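Local structure of DNA translocase coupling protein (6O1W) at residues His131-Gly136 with Leu274-Gln279; Ala160-Phe165 with Ile230-Glu235. The protein is the coupling protein of a conjugative plasmid, a probable DNA translocase expected, like other FtsK/SpoIIIE-family ATPases, to bind ATP and DNA. All coordinates share one frame; numbering follows the deposited sequence.

Contact 1: His131-Gly136 with Leu274-Gln279; sequences HILSAG and LCIGVQ
With CG anti to the carbonyl carbon (chi1 -46°), the His131 side chain lies alongside that of Leu274 and points the same way; Leu133 carries CG anti to its backbone N (chi1 177°), which brings CD1 over to Ile276 and Val278. The two segments are neighbouring parallel strands in the central sheet of the P-loop NTPase fold, paired from Ile132 with Cys275 to Ala135 with Val278. Backbone bonds run alternately between them: Ile132 N to Leu274 O, Ile276 N to Ile132 O (2.8 Å), Ser134 N to Ile276 O (2.7 Å), Val278 N to Ser134 O, and Gly136 N to Val278 O (3.1 Å). His131 prolongs this series with its ring: Leu274 N donates in the ring plane to ND1 at 2.9 Å, consistent with a neutral ring protonated on NE2, which bonds weakly to Ala264 O. Leu274 CD1 covers one face of that ring, 4.3 Å from its centroid and offset toward the rim. Ile132, Cys275 and Ser134 pack their side chains against helix 142-155, and Ser134 OG is hydrogen-bonded to Lys142 O. Gly136 opens the predicted ATP-binding Walker A loop directly after the strand. On the other sheet face, Leu133 CD1 lies 3.8 Å from Ile276 CG2, and the Leu133 side chain crosses Val278's at about a right angle. Packing is tightest at Val278 CG2, in the crowded position between N and carbonyl carbon, 3.3 Å from Ala135 CB.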
ATOM      1  N   HIS A 131      11.168  -2.118   4.735  1.00 28.12           N
ATOM      2  CA  HIS A 131      10.778  -2.321   3.340  1.00 25.45           C
ATOM      3  C   HIS A 131       9.281  -2.239   3.134  1.00 28.56           C
ATOM      4  O   HIS A 131       8.500  -2.579   4.029  1.00 28.72           O
ATOM      5  CB  HIS A 131      11.367  -3.628   2.779  1.00 25.27           C
ATOM      6  CG  HIS A 131      12.813  -3.808   3.118  1.00 27.45           C
ATOM      7  ND1 HIS A 131      13.780  -2.913   2.674  1.00 28.77           N
ATOM      8  CD2 HIS A 131      13.403  -4.736   3.904  1.00 28.73           C
ATOM      9  CE1 HIS A 131      14.925  -3.342   3.183  1.00 27.55           C
ATOM     10  NE2 HIS A 131      14.751  -4.433   3.932  1.00 27.79           N
ATOM     11  N   ILE A 132       8.889  -1.757   1.962  1.00 24.54           N
ATOM     12  CA  ILE A 132       7.493  -1.513   1.588  1.00 25.51           C
ATOM     13  C   ILE A 132       7.166  -2.172   0.248  1.00 30.17           C
ATOM     14  O   ILE A 132       7.926  -2.045  -0.719  1.00 28.47           O
ATOM     15  CB  ILE A 132       7.259   0.022   1.485  1.00 28.47           C
ATOM     16  CG1 ILE A 132       7.553   0.725   2.835  1.00 30.50           C
ATOM     17  CG2 ILE A 132       5.845   0.352   0.941  1.00 28.17           C
ATOM     18  CD1 ILE A 132       7.588   2.263   2.824  1.00 34.63           C
ATOM     19  N   LEU A 133       6.013  -2.815   0.186  1.00 26.16           N
ATOM     20  CA  LEU A 133       5.513  -3.378  -1.054  1.00 25.70           C
ATOM     21  C   LEU A 133       4.167  -2.681  -1.316  1.00 29.65           C
ATOM     22  O   LEU A 133       3.273  -2.681  -0.442  1.00 28.64           O
ATOM     23  CB  LEU A 133       5.337  -4.905  -0.926  1.00 26.23           C
ATOM     24  CG  LEU A 133       4.736  -5.620  -2.177  1.00 33.16           C
ATOM     25  CD1 LEU A 133       5.806  -5.938  -3.181  1.00 33.09           C
ATOM     26  CD2 LEU A 133       4.083  -6.947  -1.793  1.00 38.93           C
ATOM     27  N   SER A 134       4.038  -2.071  -2.493  1.00 24.32           N
ATOM     28  CA  SER A 134       2.822  -1.363  -2.896  1.00 25.00           C
ATOM     29  C   SER A 134       2.248  -2.067  -4.104  1.00 32.14           C
ATOM     30  O   SER A 134       2.925  -2.167  -5.131  1.00 32.01           O
ATOM     31  CB  SER A 134       3.112   0.120  -3.158  1.00 28.62           C
ATOM     32  OG  SER A 134       1.980   0.820  -3.651  1.00 30.23           O
ATOM     33  N   ALA A 135       1.025  -2.635  -3.947  1.00 28.24           N
ATOM     34  CA  ALA A 135       0.363  -3.402  -4.979  1.00 28.67           C
ATOM     35  C   ALA A 135      -0.944  -2.792  -5.425  1.00 31.97           C
ATOM     36  O   ALA A 135      -1.721  -2.342  -4.604  1.00 30.26           O
ATOM     37  CB  ALA A 135       0.142  -4.829  -4.523  1.00 29.33           C
ATOM     38  N   GLY A 136      -1.178  -2.802  -6.728  1.00 30.96           N
ATOM     39  CA  GLY A 136      -2.391  -2.232  -7.300  1.00 31.91           C
ATOM     40  C   GLY A 136      -2.421  -2.305  -8.810  1.00 38.45           C
ATOM     41  O   GLY A 136      -1.369  -2.425  -9.446  1.00 37.76           O
ATOM     42  N   LEU A 274      14.043  -0.830   0.625  1.00 31.65           N
ATOM     43  CA  LEU A 274      13.424  -1.261  -0.639  1.00 32.12           C
ATOM     44  C   LEU A 274      11.969  -0.814  -0.691  1.00 35.96           C
ATOM     45  O   LEU A 274      11.229  -1.093   0.254  1.00 34.53           O
ATOM     46  CB  LEU A 274      13.504  -2.794  -0.787  1.00 31.47           C
ATOM     47  CG  LEU A 274      14.902  -3.362  -0.958  1.00 36.63           C
ATOM     48  CD1 LEU A 274      14.925  -4.862  -0.694  1.00 36.47           C
ATOM     49  CD2 LEU A 274      15.469  -3.045  -2.331  1.00 38.89           C
ATOM     50  N   CYS A 275      11.580  -0.104  -1.762  1.00 34.12           N
ATOM     51  CA  CYS A 275      10.207   0.350  -2.030  1.00 37.01           C
ATOM     52  C   CYS A 275       9.830  -0.309  -3.326  1.00 35.95           C
ATOM     53  O   CYS A 275      10.336   0.071  -4.395  1.00 33.77           O
ATOM     54  CB  CYS A 275      10.099   1.873  -2.119  1.00 41.07           C
ATOM     55  SG  CYS A 275      10.398   2.731  -0.552  1.00 47.69           S
ATOM     56  N   ILE A 276       8.993  -1.351  -3.228  1.00 30.85           N
ATOM     57  CA  ILE A 276       8.632  -2.207  -4.356  1.00 30.31           C
ATOM     58  C   ILE A 276       7.198  -2.031  -4.840  1.00 33.62           C
ATOM     59  O   ILE A 276       6.264  -2.139  -4.054  1.00 31.69           O
ATOM     60  CB  ILE A 276       8.892  -3.696  -3.999  1.00 34.23           C
ATOM     61  CG1 ILE A 276      10.266  -3.920  -3.338  1.00 34.82           C
ATOM     62  CG2 ILE A 276       8.710  -4.595  -5.234  1.00 35.38           C
ATOM     63  CD1 ILE A 276      10.366  -5.216  -2.555  1.00 35.83           C
ATOM     64  N   GLY A 277       7.040  -1.859  -6.147  1.00 29.98           N
ATOM     65  CA  GLY A 277       5.736  -1.816  -6.794  1.00 28.90           C
ATOM     66  C   GLY A 277       5.435  -3.143  -7.470  1.00 33.69           C
ATOM     67  O   GLY A 277       6.339  -3.797  -8.015  1.00 32.29           O
ATOM     68  N   VAL A 278       4.168  -3.574  -7.397  1.00 31.61           N
ATOM     69  CA  VAL A 278       3.668  -4.796  -8.034  1.00 33.15           C
ATOM     70  C   VAL A 278       2.303  -4.517  -8.677  1.00 35.39           C
ATOM     71  O   VAL A 278       1.355  -4.118  -7.998  1.00 33.35           O
ATOM     72  CB  VAL A 278       3.641  -6.061  -7.128  1.00 39.93           C
ATOM     73  CG1 VAL A 278       5.011  -6.688  -6.988  1.00 40.20           C
ATOM     74  CG2 VAL A 278       3.085  -5.761  -5.756  1.00 40.71           C
ATOM     75  N   GLN A 279       2.198  -4.734  -9.976  1.00 33.17           N
ATOM     76  CA  GLN A 279       0.921  -4.509 -10.654  1.00 33.96           C
ATOM     77  C   GLN A 279      -0.045  -5.725 -10.586  1.00 40.73           C
ATOM     78  O   GLN A 279      -1.273  -5.556 -10.451  1.00 40.45           O
ATOM     79  CB  GLN A 279       1.162  -4.110 -12.107  1.00 34.24           C
ATOM     80  CG  GLN A 279      -0.078  -3.552 -12.769  1.00 47.18           C
ATOM     81  CD  GLN A 279       0.104  -3.549 -14.246  1.00 70.82           C
ATOM     82  OE1 GLN A 279      -0.372  -4.449 -14.949  1.00 71.64           O
ATOM     83  NE2 GLN A 279       0.822  -2.550 -14.737  1.00 57.13           N
TER

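Contact 2: Ala160-Phe165 with Ile230-Glu235. With BGC (beta-D-glucopyranose), chain E.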
ATOM      1  N   ALA A 160      19.304   7.904  -3.646  1.00 28.25           N
ATOM      2  CA  ALA A 160      18.282   7.127  -4.329  1.00 27.27           C
ATOM      3  C   ALA A 160      18.743   6.358  -5.527  1.00 30.66           C
ATOM      4  O   ALA A 160      19.550   6.844  -6.313  1.00 30.73           O
ATOM      5  CB  ALA A 160      17.132   8.045  -4.723  1.00 28.09           C
ATOM      6  N   TYR A 161      18.154   5.172  -5.708  1.00 27.69           N
ATOM      7  CA  TYR A 161      18.376   4.293  -6.849  1.00 27.77           C
ATOM      8  C   TYR A 161      17.002   3.888  -7.354  1.00 32.37           C
ATOM      9  O   TYR A 161      16.134   3.505  -6.564  1.00 29.80           O
ATOM     10  CB  TYR A 161      19.218   3.071  -6.492  1.00 27.78           C
ATOM     11  CG  TYR A 161      20.638   3.431  -6.142  1.00 28.28           C
ATOM     12  CD1 TYR A 161      21.570   3.731  -7.133  1.00 30.19           C
ATOM     13  CD2 TYR A 161      21.067   3.434  -4.824  1.00 28.76           C
ATOM     14  CE1 TYR A 161      22.896   4.023  -6.811  1.00 30.27           C
ATOM     15  CE2 TYR A 161      22.364   3.795  -4.488  1.00 30.11           C
ATOM     16  CZ  TYR A 161      23.278   4.089  -5.483  1.00 36.10           C
ATOM     17  OH  TYR A 161      24.545   4.457  -5.119  1.00 40.47           O
HETATM   18  N   MSE A 162      16.778   4.037  -8.659  1.00 29.83           N
HETATM   19  CA  MSE A 162      15.457   3.745  -9.204  1.00 30.88           C
HETATM   20  C   MSE A 162      15.581   2.741 -10.302  1.00 32.91           C
HETATM   21  O   MSE A 162      16.470   2.857 -11.146  1.00 30.40           O
HETATM   22  CB  MSE A 162      14.784   5.034  -9.669  1.00 34.45           C
HETATM   23  CG  MSE A 162      14.439   5.965  -8.518  1.00 45.57           C
HETATM   24 SE   MSE A 162      14.721   7.843  -8.994  1.00 60.10          SE
HETATM   25  CE  MSE A 162      16.642   7.963  -8.952  1.00 55.40           C
ATOM     26  N   VAL A 163      14.736   1.712 -10.256  1.00 29.31           N
ATOM     27  CA  VAL A 163      14.777   0.623 -11.226  1.00 28.80           C
ATOM     28  C   VAL A 163      13.515   0.615 -12.073  1.00 33.25           C
ATOM     29  O   VAL A 163      12.406   0.478 -11.533  1.00 31.54           O
ATOM     30  CB  VAL A 163      15.004  -0.754 -10.531  1.00 31.99           C
ATOM     31  CG1 VAL A 163      15.018  -1.896 -11.556  1.00 31.74           C
ATOM     32  CG2 VAL A 163      16.288  -0.747  -9.711  1.00 30.76           C
ATOM     33  N   ASP A 164      13.689   0.718 -13.407  1.00 30.19           N
ATOM     34  CA  ASP A 164      12.574   0.651 -14.355  1.00 30.65           C
ATOM     35  C   ASP A 164      13.041   0.114 -15.678  1.00 31.43           C
ATOM     36  O   ASP A 164      13.640   0.855 -16.435  1.00 31.89           O
ATOM     37  CB  ASP A 164      11.891   2.026 -14.519  1.00 33.96           C
ATOM     38  CG  ASP A 164      10.846   2.132 -15.641  1.00 46.86           C
ATOM     39  OD1 ASP A 164      10.240   1.092 -16.007  1.00 46.66           O
ATOM     40  OD2 ASP A 164      10.640   3.241 -16.141  1.00 53.29           O
ATOM     41  N   PHE A 165      12.691  -1.139 -15.999  1.00 28.19           N
ATOM     42  CA  PHE A 165      13.115  -1.811 -17.230  1.00 27.73           C
ATOM     43  C   PHE A 165      12.373  -1.351 -18.460  1.00 32.88           C
ATOM     44  O   PHE A 165      12.749  -1.742 -19.556  1.00 33.76           O
ATOM     45  CB  PHE A 165      13.070  -3.340 -17.084  1.00 29.75           C
ATOM     46  CG  PHE A 165      14.160  -3.952 -16.211  1.00 31.44           C
ATOM     47  CD1 PHE A 165      14.970  -3.151 -15.405  1.00 32.86           C
ATOM     48  CD2 PHE A 165      14.327  -5.330 -16.146  1.00 34.53           C
ATOM     49  CE1 PHE A 165      15.958  -3.714 -14.591  1.00 34.49           C
ATOM     50  CE2 PHE A 165      15.298  -5.897 -15.300  1.00 37.41           C
ATOM     51  CZ  PHE A 165      16.101  -5.083 -14.525  1.00 34.75           C
ATOM     52  N   ILE A 230      17.677   4.672  -0.565  1.00 27.02           N
ATOM     53  CA  ILE A 230      16.342   4.225  -0.955  1.00 26.40           C
ATOM     54  C   ILE A 230      16.403   3.619  -2.356  1.00 29.06           C
ATOM     55  O   ILE A 230      16.984   4.199  -3.272  1.00 27.67           O
ATOM     56  CB  ILE A 230      15.219   5.287  -0.769  1.00 30.00           C
ATOM     57  CG1 ILE A 230      13.815   4.674  -1.147  1.00 31.11           C
ATOM     58  CG2 ILE A 230      15.538   6.623  -1.478  1.00 29.85           C
ATOM     59  CD1 ILE A 230      12.649   5.617  -1.304  1.00 47.17           C
ATOM     60  N   VAL A 231      15.865   2.418  -2.494  1.00 26.32           N
ATOM     61  CA  VAL A 231      15.859   1.674  -3.752  1.00 25.77           C
ATOM     62  C   VAL A 231      14.401   1.514  -4.164  1.00 27.69           C
ATOM     63  O   VAL A 231      13.634   0.858  -3.466  1.00 26.39           O
ATOM     64  CB  VAL A 231      16.567   0.305  -3.616  1.00 28.53           C
ATOM     65  CG1 VAL A 231      16.700  -0.382  -4.975  1.00 28.46           C
ATOM     66  CG2 VAL A 231      17.923   0.438  -2.927  1.00 27.60           C
ATOM     67  N   VAL A 232      14.027   2.118  -5.272  1.00 23.70           N
ATOM     68  CA  VAL A 232      12.644   2.078  -5.734  1.00 24.06           C
ATOM     69  C   VAL A 232      12.584   1.145  -6.911  1.00 28.15           C
ATOM     70  O   VAL A 232      13.272   1.369  -7.900  1.00 27.45           O
ATOM     71  CB  VAL A 232      12.078   3.488  -6.076  1.00 29.90           C
ATOM     72  CG1 VAL A 232      10.580   3.412  -6.437  1.00 30.76           C
ATOM     73  CG2 VAL A 232      12.299   4.464  -4.932  1.00 29.67           C
ATOM     74  N   ILE A 233      11.794   0.088  -6.792  1.00 24.73           N
ATOM     75  CA  ILE A 233      11.638  -0.885  -7.863  1.00 25.13           C
ATOM     76  C   ILE A 233      10.222  -0.654  -8.354  1.00 31.16           C
ATOM     77  O   ILE A 233       9.255  -0.964  -7.650  1.00 32.13           O
ATOM     78  CB  ILE A 233      11.901  -2.329  -7.323  1.00 28.39           C
ATOM     79  CG1 ILE A 233      13.379  -2.481  -6.824  1.00 27.10           C
ATOM     80  CG2 ILE A 233      11.504  -3.398  -8.343  1.00 29.02           C
ATOM     81  CD1 ILE A 233      13.643  -3.693  -5.936  1.00 26.72           C
ATOM     82  N   ASP A 234      10.099  -0.063  -9.541  1.00 28.58           N
ATOM     83  CA  ASP A 234       8.800   0.249 -10.145  1.00 29.60           C
ATOM     84  C   ASP A 234       7.952  -0.994 -10.357  1.00 34.32           C
ATOM     85  O   ASP A 234       6.749  -0.950 -10.114  1.00 34.01           O
ATOM     86  CB  ASP A 234       8.972   0.994 -11.476  1.00 31.47           C
ATOM     87  CG  ASP A 234       7.641   1.469 -12.052  1.00 49.38           C
ATOM     88  OD1 ASP A 234       7.074   2.463 -11.513  1.00 51.37           O
ATOM     89  OD2 ASP A 234       7.156   0.840 -13.021  1.00 52.10           O
ATOM     90  N   GLU A 235       8.572  -2.117 -10.783  1.00 29.64           N
ATOM     91  CA  GLU A 235       7.798  -3.323 -11.016  1.00 29.36           C
ATOM     92  C   GLU A 235       8.612  -4.528 -10.657  1.00 33.07           C
ATOM     93  O   GLU A 235       9.606  -4.822 -11.339  1.00 34.29           O
ATOM     94  CB  GLU A 235       7.252  -3.355 -12.474  1.00 30.91           C
ATOM     95  CG  GLU A 235       6.472  -4.618 -12.852  1.00 42.42           C
ATOM     96  CD  GLU A 235       5.413  -5.026 -11.841  1.00 54.46           C
ATOM     97  OE1 GLU A 235       4.416  -4.279 -11.681  1.00 36.51           O
ATOM     98  OE2 GLU A 235       5.608  -6.071 -11.176  1.00 36.16           O
TER
HETATM   99  C2  BGC E 503      28.045   3.795  -6.849  1.00 83.54           C
HETATM  100  C3  BGC E 503      29.062   2.840  -7.461  1.00 83.98           C
HETATM  101  C4  BGC E 503      28.371   1.558  -7.909  1.00 80.86           C
HETATM  102  C5  BGC E 503      27.215   1.886  -8.851  1.00 80.35           C
HETATM  103  C6  BGC E 503      26.397   0.673  -9.225  1.00 76.18           C
HETATM  104  C1  BGC E 503      26.928   4.056  -7.857  1.00 84.57           C
HETATM  105  O1  BGC E 503      25.990   4.923  -7.316  1.00 85.80           O
HETATM  106  O2  BGC E 503      28.675   5.014  -6.476  1.00 84.07           O
HETATM  107  O3  BGC E 503      30.093   2.557  -6.522  1.00 83.92           O
HETATM  108  O4  BGC E 503      29.285   0.694  -8.573  1.00 80.64           O
HETATM  109  O5  BGC E 503      26.317   2.817  -8.220  1.00 81.87           O
HETATM  110  O6  BGC E 503      25.304   1.035 -10.055  1.00 74.72           O
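Ala160 CB meets Ile230 CG2 at 3.9 Å, and Met162 (a selenomethionine) sets CG 4.2 Å from Val232 CB on the same face of this parallel strand pair in the P-loop NTPase sheet. On the reverse face Val163 CB lies 4.4 Å from Ile233 CG1, and the helix 185-209 packs on Tyr161 and Val231. Four backbone bonds, each donor lying nearly along the acceptor's C=O axis, join the strands: Tyr161 N to Ile230 O, Val232 N to Tyr161 O (2.8 Å), Val163 N to Val232 O and Asp234 N to Val163 O (3.1 Å). The Tyr161 ring leads away from Val231, and its OH meets O1 of a bound glucose at the ring edge, 2.7 Å apart. At the opposite, C-terminal end, Asp164 OD1 and Asp234 OD2 stand 4.3 Å apart. Asp164 is held by the N-H groups of Lys166 and Glu170, while Asp234 OD1 bonds weakly to Ser143 OG of the Walker A loop. A hydrophobic strand ending in Asp234-Glu235 beside that serine is consistent with a Walker B motif. Two carboxylates so close probably raise each other's proton affinity, an effect that the long, weak ion pairs of Asp234 with Arg147 and Lys166 may offset.

Both contacts are buried parallel strand pairs of one sheet, and they abut: strand 272-278 of contact 1 is the neighbour of strand 229-233 of contact 2, with Cys275 O 2.8 Å from Ile233 N, a probable hydrogen bond. Helix 142-155 lies against both, on a face where Cys275 SG also touches Ile230 CD1. Contact 1 is nearer the centre of the chain, and the side chains of His131 and Ser134 bond to backbone groups. Contact 2, farther out, has carboxylates at one end and a sugar at the other. At their C-terminal ends Gly136 begins the predicted Walker A loop and Asp234 approaches its Ser143; Glu235 OE1 accepts a hydrogen bond from Gln279 N, tying the contacts together.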